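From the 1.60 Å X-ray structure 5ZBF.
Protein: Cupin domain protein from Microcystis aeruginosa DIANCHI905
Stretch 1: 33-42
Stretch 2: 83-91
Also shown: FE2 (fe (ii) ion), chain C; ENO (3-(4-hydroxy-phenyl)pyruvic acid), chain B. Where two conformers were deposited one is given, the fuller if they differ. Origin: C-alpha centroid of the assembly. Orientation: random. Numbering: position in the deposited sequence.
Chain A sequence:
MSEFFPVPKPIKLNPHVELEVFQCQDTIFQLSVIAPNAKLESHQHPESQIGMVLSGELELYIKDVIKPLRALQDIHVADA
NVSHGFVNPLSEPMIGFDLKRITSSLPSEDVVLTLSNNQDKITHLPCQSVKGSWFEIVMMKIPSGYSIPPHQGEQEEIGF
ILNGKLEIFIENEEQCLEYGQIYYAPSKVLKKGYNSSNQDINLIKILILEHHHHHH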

# COMPACT_ATOMS: atom_id res chain seq x y z
N VAL A 33 6.39 7.68 -8.23
CA VAL A 33 7.79 7.77 -8.56
C VAL A 33 8.18 9.23 -8.31
O VAL A 33 7.69 10.14 -8.99
CB VAL A 33 8.10 7.39 -10.02
CG1 VAL A 33 9.60 7.44 -10.26
CG2 VAL A 33 7.53 6.01 -10.35
N ILE A 34 9.05 9.42 -7.32
CA ILE A 34 9.55 10.75 -6.96
C ILE A 34 10.99 10.90 -7.46
O ILE A 34 11.87 10.07 -7.17
CB ILE A 34 9.48 10.99 -5.44
CG1 ILE A 34 8.02 10.97 -4.96
CG2 ILE A 34 10.15 12.32 -5.06
CD1 ILE A 34 7.85 11.19 -3.48
N ALA A 35 11.24 11.98 -8.19
CA ALA A 35 12.53 12.20 -8.84
C ALA A 35 13.70 12.27 -7.85
O ALA A 35 13.52 12.68 -6.70
CB ALA A 35 12.49 13.47 -9.67
N PRO A 36 14.91 11.90 -8.31
CA PRO A 36 16.10 12.11 -7.52
C PRO A 36 16.17 13.52 -6.91
O PRO A 36 15.83 14.50 -7.58
CB PRO A 36 17.23 11.89 -8.53
CG PRO A 36 16.66 10.91 -9.50
CD PRO A 36 15.21 11.28 -9.61
N ASN A 37 16.54 13.57 -5.64
CA ASN A 37 16.78 14.82 -4.92
C ASN A 37 15.58 15.77 -4.81
O ASN A 37 15.75 16.92 -4.44
CB ASN A 37 17.97 15.55 -5.55
CG ASN A 37 19.21 14.66 -5.66
OD1 ASN A 37 19.87 14.37 -4.67
ND2 ASN A 37 19.52 14.23 -6.88
N ALA A 38 14.37 15.28 -5.09
CA ALA A 38 13.18 16.12 -5.08
C ALA A 38 12.88 16.71 -3.70
O ALA A 38 12.99 16.02 -2.69
CB ALA A 38 11.98 15.34 -5.57
N LYS A 39 12.51 17.99 -3.70
CA LYS A 39 11.82 18.63 -2.57
C LYS A 39 10.35 18.74 -2.90
O LYS A 39 9.98 19.32 -3.93
CB LYS A 39 12.37 20.03 -2.30
CG LYS A 39 13.76 20.05 -1.73
CD LYS A 39 14.36 21.45 -1.72
CE LYS A 39 13.55 22.42 -0.90
NZ LYS A 39 14.26 23.72 -0.78
N LEU A 40 9.50 18.20 -2.03
CA LEU A 40 8.05 18.26 -2.19
C LEU A 40 7.49 19.20 -1.12
O LEU A 40 7.56 18.89 0.07
CB LEU A 40 7.43 16.87 -2.01
CG LEU A 40 7.16 15.99 -3.23
CD1 LEU A 40 8.21 16.17 -4.31
CD2 LEU A 40 7.02 14.54 -2.83
N GLU A 41 6.94 20.33 -1.56
CA GLU A 41 6.35 21.30 -0.64
C GLU A 41 5.23 20.67 0.17
O GLU A 41 4.45 19.87 -0.35
CB GLU A 41 5.81 22.51 -1.41
CG GLU A 41 5.54 23.72 -0.53
N SER A 42 5.16 21.05 1.44
CA SER A 42 4.11 20.54 2.31
C SER A 42 2.74 20.92 1.77
O SER A 42 2.56 22.02 1.24
CB SER A 42 4.29 21.08 3.73
OG SER A 42 5.56 20.74 4.26
N SER A 83 -0.49 18.90 7.85
CA SER A 83 0.46 19.34 6.83
C SER A 83 1.61 18.34 6.72
O SER A 83 2.21 17.96 7.71
CB SER A 83 1.00 20.73 7.13
OG SER A 83 0.01 21.71 6.89
N HIS A 84 1.90 17.91 5.50
CA HIS A 84 2.98 16.95 5.27
C HIS A 84 3.70 17.24 3.97
O HIS A 84 3.08 17.60 2.96
CB HIS A 84 2.46 15.52 5.30
CG HIS A 84 1.37 15.25 4.31
ND1 HIS A 84 0.06 15.60 4.54
CD2 HIS A 84 1.39 14.61 3.12
CE1 HIS A 84 -0.67 15.22 3.51
NE2 HIS A 84 0.11 14.61 2.64
N GLY A 85 5.02 17.08 4.02
CA GLY A 85 5.88 17.25 2.84
C GLY A 85 6.95 16.18 2.86
O GLY A 85 7.04 15.41 3.82
N PHE A 86 7.78 16.16 1.81
CA PHE A 86 8.81 15.14 1.66
C PHE A 86 10.06 15.69 0.98
O PHE A 86 10.00 16.62 0.18
CB PHE A 86 8.30 13.97 0.80
CG PHE A 86 7.07 13.30 1.36
CD1 PHE A 86 7.18 12.28 2.30
CD2 PHE A 86 5.80 13.66 0.90
CE1 PHE A 86 6.05 11.65 2.79
CE2 PHE A 86 4.67 13.03 1.39
CZ PHE A 86 4.79 12.02 2.33
N VAL A 87 11.20 15.08 1.31
CA VAL A 87 12.41 15.22 0.51
C VAL A 87 12.90 13.82 0.15
O VAL A 87 12.91 12.93 0.99
CB VAL A 87 13.53 15.95 1.28
CG1 VAL A 87 14.86 15.85 0.54
CG2 VAL A 87 13.13 17.41 1.52
N ASN A 88 13.28 13.64 -1.10
CA ASN A 88 14.02 12.44 -1.49
C ASN A 88 15.51 12.72 -1.24
O ASN A 88 16.12 13.52 -1.97
CB ASN A 88 13.76 12.11 -2.96
CG ASN A 88 14.57 10.91 -3.44
OD1 ASN A 88 15.30 10.30 -2.67
ND2 ASN A 88 14.44 10.59 -4.72
N PRO A 89 16.10 12.06 -0.23
CA PRO A 89 17.49 12.33 0.14
C PRO A 89 18.54 11.68 -0.78
O PRO A 89 19.74 11.92 -0.59
CB PRO A 89 17.59 11.71 1.54
CG PRO A 89 16.69 10.54 1.46
CD PRO A 89 15.52 11.00 0.64
N LEU A 90 18.08 10.87 -1.74
CA LEU A 90 18.98 10.15 -2.63
C LEU A 90 18.98 10.70 -4.05
O LEU A 90 18.01 11.34 -4.49
CB LEU A 90 18.59 8.67 -2.70
CG LEU A 90 18.46 7.87 -1.41
CD1 LEU A 90 18.24 6.41 -1.79
CD2 LEU A 90 19.70 8.00 -0.54
N SER A 91 20.05 10.39 -4.78
CA SER A 91 20.13 10.70 -6.21
C SER A 91 19.54 9.57 -7.07
O SER A 91 19.80 9.49 -8.27
CB SER A 91 21.59 10.98 -6.60
OG SER A 91 22.12 12.04 -5.81
FE FE2 C . -0.68 14.18 0.68
O4 ENO B . 1.18 13.43 0.00
C9 ENO B . 2.92 15.33 -3.49
C8 ENO B . 3.24 16.67 -3.69
C7 ENO B . 3.53 17.49 -2.59
C6 ENO B . 3.50 16.96 -1.31
C5 ENO B . 3.17 15.62 -1.12
C4 ENO B . 2.88 14.80 -2.20
O3 ENO B . 3.85 18.81 -2.77
C3 ENO B . 2.52 13.34 -1.97
C2 ENO B . 1.19 13.31 -1.22
C1 ENO B . -0.07 13.18 -1.96
O2 ENO B . -0.08 12.76 -3.15
O1 ENO B . -1.12 13.49 -1.36
O HOH W 1 5.01 19.83 6.76

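This contact is a short antiparallel strand pairing, extended at one end by a turn braced by, among other bonds, the buried side chain of N88, and closely packed at the other end, where G85 lies against S42 and lets the strands close up. Strands 39-42 and 84-87 run at 169° to each other. L40 and F86 form the hydrogen-bonded pair, L40 N giving to F86 O at 2.8 Å and F86 N to L40 O at 3.2 Å; beyond it, N88 N reaches A38 O at 2.9 Å, so the ladder continues past the end of the second strand. K39 and V87 face each other between these rungs, their side chains touching lightly, K39 CG to V87 CG2 at 4.2 Å, on the exposed lysine's side of the sheet.

L40 and F86 occupy the other face, where CD2 of L40 packs on CB of F86 at 3.9 Å. Both are buried and apolar, and both border the ligand: L40 CG lies 4.0 Å from ENO C7, and F86 CE2 3.8 Å from ENO O4. The second strand also supplies H84, whose NE2 coordinates FE of FE2 at 2.1 Å, while from the first strand E41 O accepts a hydrogen bond from ENO O3 at 2.7 Å.

N88 does the most at the turn. Its ND2 donates to A35 O at 3.0 Å, the carbonyl that also accepts from A38 N at 3.2 Å to close the type II turn, while its OD1 takes L90 N at 3.0 Å. An amide suits this buried place because it can donate to one stretch and accept from its own. L90 O then receives N37 N at 2.9 Å, and a weak bond from S91 OG to N37 OD1, 3.4 Å, finishes the exposed edge.

At G85 the CA atoms of G85 and S42 approach to 3.8 Å; a CB there would clash with S42 OG and L40 O, so glycine fits.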